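Local structure of epidermin biosynthesis protein EpiD (Staphylococcus aureus, 3QJG) at the interface of chains A and B and the interface of chains A and C. The protein catalyses, in epidermin maturation, the FMN-dependent oxidative decarboxylation of the C-terminal cysteine of the precursor peptide. Sequence-based numbering; all coordinates share one arbitrary frame. Chains: chain A/B/C, Epidermin biosynthesis protein EpiD.

Contact 1: the interface of chains A and B. Residues chain A 96-99; chain B 42, 87-88, 92.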
# COMPACT_ATOMS: atom_id res chain seq x y z
N GLY A 96 18.35 -3.10 -33.55
CA GLY A 96 17.18 -2.26 -33.69
C GLY A 96 16.16 -2.47 -32.62
O GLY A 96 15.02 -2.00 -32.75
N ILE A 97 16.58 -3.07 -31.51
CA ILE A 97 15.72 -3.41 -30.37
C ILE A 97 15.63 -2.10 -29.59
O ILE A 97 16.66 -1.57 -29.19
CB ILE A 97 16.36 -4.51 -29.51
CG1 ILE A 97 16.65 -5.76 -30.34
CG2 ILE A 97 15.44 -4.94 -28.33
CD1 ILE A 97 15.69 -5.99 -31.42
N CYS A 98 14.45 -1.56 -29.44
CA CYS A 98 14.25 -0.34 -28.67
C CYS A 98 13.08 -0.53 -27.73
O CYS A 98 12.00 -0.01 -28.00
CB CYS A 98 14.05 0.86 -29.60
SG CYS A 98 13.22 0.62 -31.14
N ASP A 99 13.31 -1.23 -26.61
CA ASP A 99 12.23 -1.50 -25.64
C ASP A 99 12.19 -0.54 -24.43
O ASP A 99 11.36 -0.76 -23.53
CB ASP A 99 12.06 -3.00 -25.25
CG ASP A 99 13.33 -3.69 -24.85
OD1 ASP A 99 14.26 -2.96 -24.50
OD2 ASP A 99 13.41 -5.01 -24.91
N ASN B 42 4.57 -2.08 -23.52
CA ASN B 42 4.59 -0.60 -23.71
C ASN B 42 3.36 -0.06 -24.42
O ASN B 42 3.02 1.13 -24.33
CB ASN B 42 5.83 -0.14 -24.51
CG ASN B 42 7.14 -0.56 -23.85
OD1 ASN B 42 7.24 -0.58 -22.61
ND2 ASN B 42 8.14 -0.92 -24.67
N SER B 87 8.75 -0.16 -34.77
CA SER B 87 10.12 -0.58 -35.14
C SER B 87 10.64 -1.61 -34.15
O SER B 87 11.16 -2.67 -34.52
CB SER B 87 11.08 0.62 -35.19
OG SER B 87 12.16 0.32 -36.05
N ASN B 88 10.44 -1.34 -32.87
CA ASN B 88 10.88 -2.27 -31.87
C ASN B 88 10.33 -3.67 -32.05
O ASN B 88 11.10 -4.63 -32.12
CB ASN B 88 10.57 -1.75 -30.46
CG ASN B 88 10.89 -2.77 -29.39
OD1 ASN B 88 12.07 -3.06 -29.13
ND2 ASN B 88 9.85 -3.36 -28.80
N LYS B 92 12.43 -6.88 -32.95
CA LYS B 92 12.39 -8.04 -32.06
C LYS B 92 11.93 -9.31 -32.79
O LYS B 92 12.59 -10.35 -32.66
CB LYS B 92 11.55 -7.82 -30.81
CG LYS B 92 12.21 -6.93 -29.75
CD LYS B 92 11.71 -7.23 -28.31
CE LYS B 92 12.16 -6.19 -27.32
NZ LYS B 92 11.44 -6.31 -26.07

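Contact 2: the interface of chains A and C. Residues chain A 20, 22-23; chain C 19-20, 23.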
# COMPACT_ATOMS: atom_id res chain seq x y z
N ASN A 20 30.17 8.17 -12.13
CA ASN A 20 31.08 9.27 -12.44
C ASN A 20 30.45 10.34 -13.35
O ASN A 20 31.09 11.36 -13.65
CB ASN A 20 32.34 8.70 -13.14
CG ASN A 20 33.14 7.74 -12.24
OD1 ASN A 20 33.51 8.09 -11.13
ND2 ASN A 20 33.41 6.52 -12.75
N SER A 22 28.54 12.89 -13.19
CA SER A 22 28.57 14.34 -12.91
C SER A 22 29.87 15.04 -13.46
O SER A 22 29.84 16.20 -13.83
CB SER A 22 28.44 14.61 -11.43
OG SER A 22 29.64 14.27 -10.79
N HIS A 23 30.99 14.31 -13.49
CA HIS A 23 32.26 14.87 -14.00
C HIS A 23 32.18 15.15 -15.50
O HIS A 23 32.62 16.20 -15.95
CB HIS A 23 33.45 13.91 -13.74
CG HIS A 23 33.57 13.46 -12.31
ND1 HIS A 23 33.59 14.35 -11.25
CD2 HIS A 23 33.65 12.22 -11.76
CE1 HIS A 23 33.68 13.68 -10.12
NE2 HIS A 23 33.71 12.38 -10.40
N ILE C 19 28.49 12.81 -3.05
CA ILE C 19 28.51 11.95 -4.25
C ILE C 19 29.94 11.52 -4.65
O ILE C 19 30.13 10.52 -5.38
CB ILE C 19 27.79 12.63 -5.45
CG1 ILE C 19 28.69 13.70 -6.10
CG2 ILE C 19 26.41 13.22 -4.98
CD1 ILE C 19 27.95 14.69 -7.01
N ASN C 20 30.93 12.27 -4.18
CA ASN C 20 32.34 11.96 -4.45
C ASN C 20 33.01 11.04 -3.44
O ASN C 20 34.22 10.89 -3.48
CB ASN C 20 33.16 13.25 -4.48
CG ASN C 20 32.69 14.22 -5.50
OD1 ASN C 20 32.69 15.42 -5.24
ND2 ASN C 20 32.26 13.72 -6.68
N HIS C 23 35.76 8.11 -3.99
CA HIS C 23 37.19 8.47 -4.21
C HIS C 23 37.95 8.55 -2.89
O HIS C 23 39.07 8.12 -2.80
CB HIS C 23 37.33 9.81 -4.97
CG HIS C 23 36.68 9.81 -6.30
ND1 HIS C 23 35.57 10.59 -6.59
CD2 HIS C 23 36.91 9.06 -7.41
CE1 HIS C 23 35.18 10.34 -7.83
NE2 HIS C 23 35.98 9.42 -8.35
O HOH W 1 31.06 15.73 -8.91
O HOH W 2 32.12 10.96 -8.49

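Contact 1: the interface of chains A and B
A loop of chain A, A:Gly96 to A:Asp99, lies against helix 87-94 of chain B in an interface between two copies of the protein not related by an exact two-fold. It is probably the trimer-type contact of this flavoprotein family, where neighbouring subunits jointly build the FMN site. B:Asn88, the conserved asparagine of the family's PASANT-like active-site motif, points its amide at the loop: with CG anti to the backbone N (chi1 174°), OD1 accepts the backbone N of A:Cys98 at 2.8 Å. The bond is bent at the hydrogen (133°), with the donor 19° out of the carbonyl plane; it probably ties an active-site side chain to the neighbour's flavin loop. The thiol sulfur SG of A:Cys98 packs on the same asparagine, 3.6 Å from CB.

Farther along the helix, B:Lys92 runs out in an extended chain and crosses A:Asp99 nearly at right angles. NZ of B:Lys92 lies 2.6 Å from OD2 of A:Asp99, a salt bridge taken on the anti lone pair of that oxygen, away from OD1. The lysine stem also supports A:Ile97, whose CG2 methyl sits 3.7 Å from CE of B:Lys92. A weak hydrogen bond from B:Asn42 ND2 to the carbonyl O of A:Asp99 touches the loop's far end.

A:Cys98 and A:Asp99 also line an FMN pocket. The loop lies between helices 87-94 and 101-107 of chain A, while B:Asn88 is in the first turn of its helix.

Contact 2: the interface of chains A and C
A:His23 and C:His23 meet across a two-fold symmetric interface between copies of EpiD, with the Asn20 residues of both chains beside them; a dodecameric assembly would use such a contact to join subunits of different trimers.

Van der Waals contact between flat groups forms the middle of the patch. The two imidazoles approach from opposite directions and meet at their outer atoms, NE2 of A:His23 lying 3.6 Å from CE1 of C:His23, with the rings inclined to each other instead of stacked. The carboxamide of C:Asn20 is turned nearly parallel to the ring of A:His23, their planes 18° apart, but its ND2 comes from outside the rim, 3.7 Å from CE1 of A:His23, and does not lie over a face. Over one face sits OG of A:Ser22, 4.0 Å above the A:His23 ring plane and towards the rim. The twin pairing is looser: OD1 of A:Asn20 stays 4.0 Å from NE2 of C:His23. The local symmetry is imperfect, partly because the modelled rings differ by almost a half-turn about chi2, -52° in A:His23 and 113° in C:His23; the Asn20 amides are likewise flipped. The ring turn exchanges the NE2 and CE1 positions, so the NE2-to-CE1 meeting may partly reflect how each ring was assigned.

Water carries the polar links seen here. ND2 of C:Asn20 reaches two waters: a nearly straight link of 3.2 Å to water 1, which lies 2.8 Å from the hydroxyl OG of A:Ser22, and a longer one to water 2, which is 2.9 Å from NE2 of A:His23. One amide nitrogen is thus tied to two side chains of the opposing subunit.

The CD1 methyl of C:Ile19 only loosely approaches OG of A:Ser22, at 4.2 Å.

In both chains the patch lies near the N terminus, following strand 7-12, where 3-10 helix 16-20 passes into helix 21-28.

Contact 1 and contact 2 lie about 32 Å apart, measured between the centres of their C-alpha atoms, and share no residues. Chain A takes part in both, using the loop before helix 101-107 in one and the junction of 3-10 helix 16-20 with helix 21-28 in the other. The first is not an exact two-fold and borders an FMN pocket, whereas the second is two-fold and partly bridged by water. Together they let one subunit bind different neighbours at once, consistent with a dodecamer in which trimers that complete the flavin sites are joined through two-fold contacts.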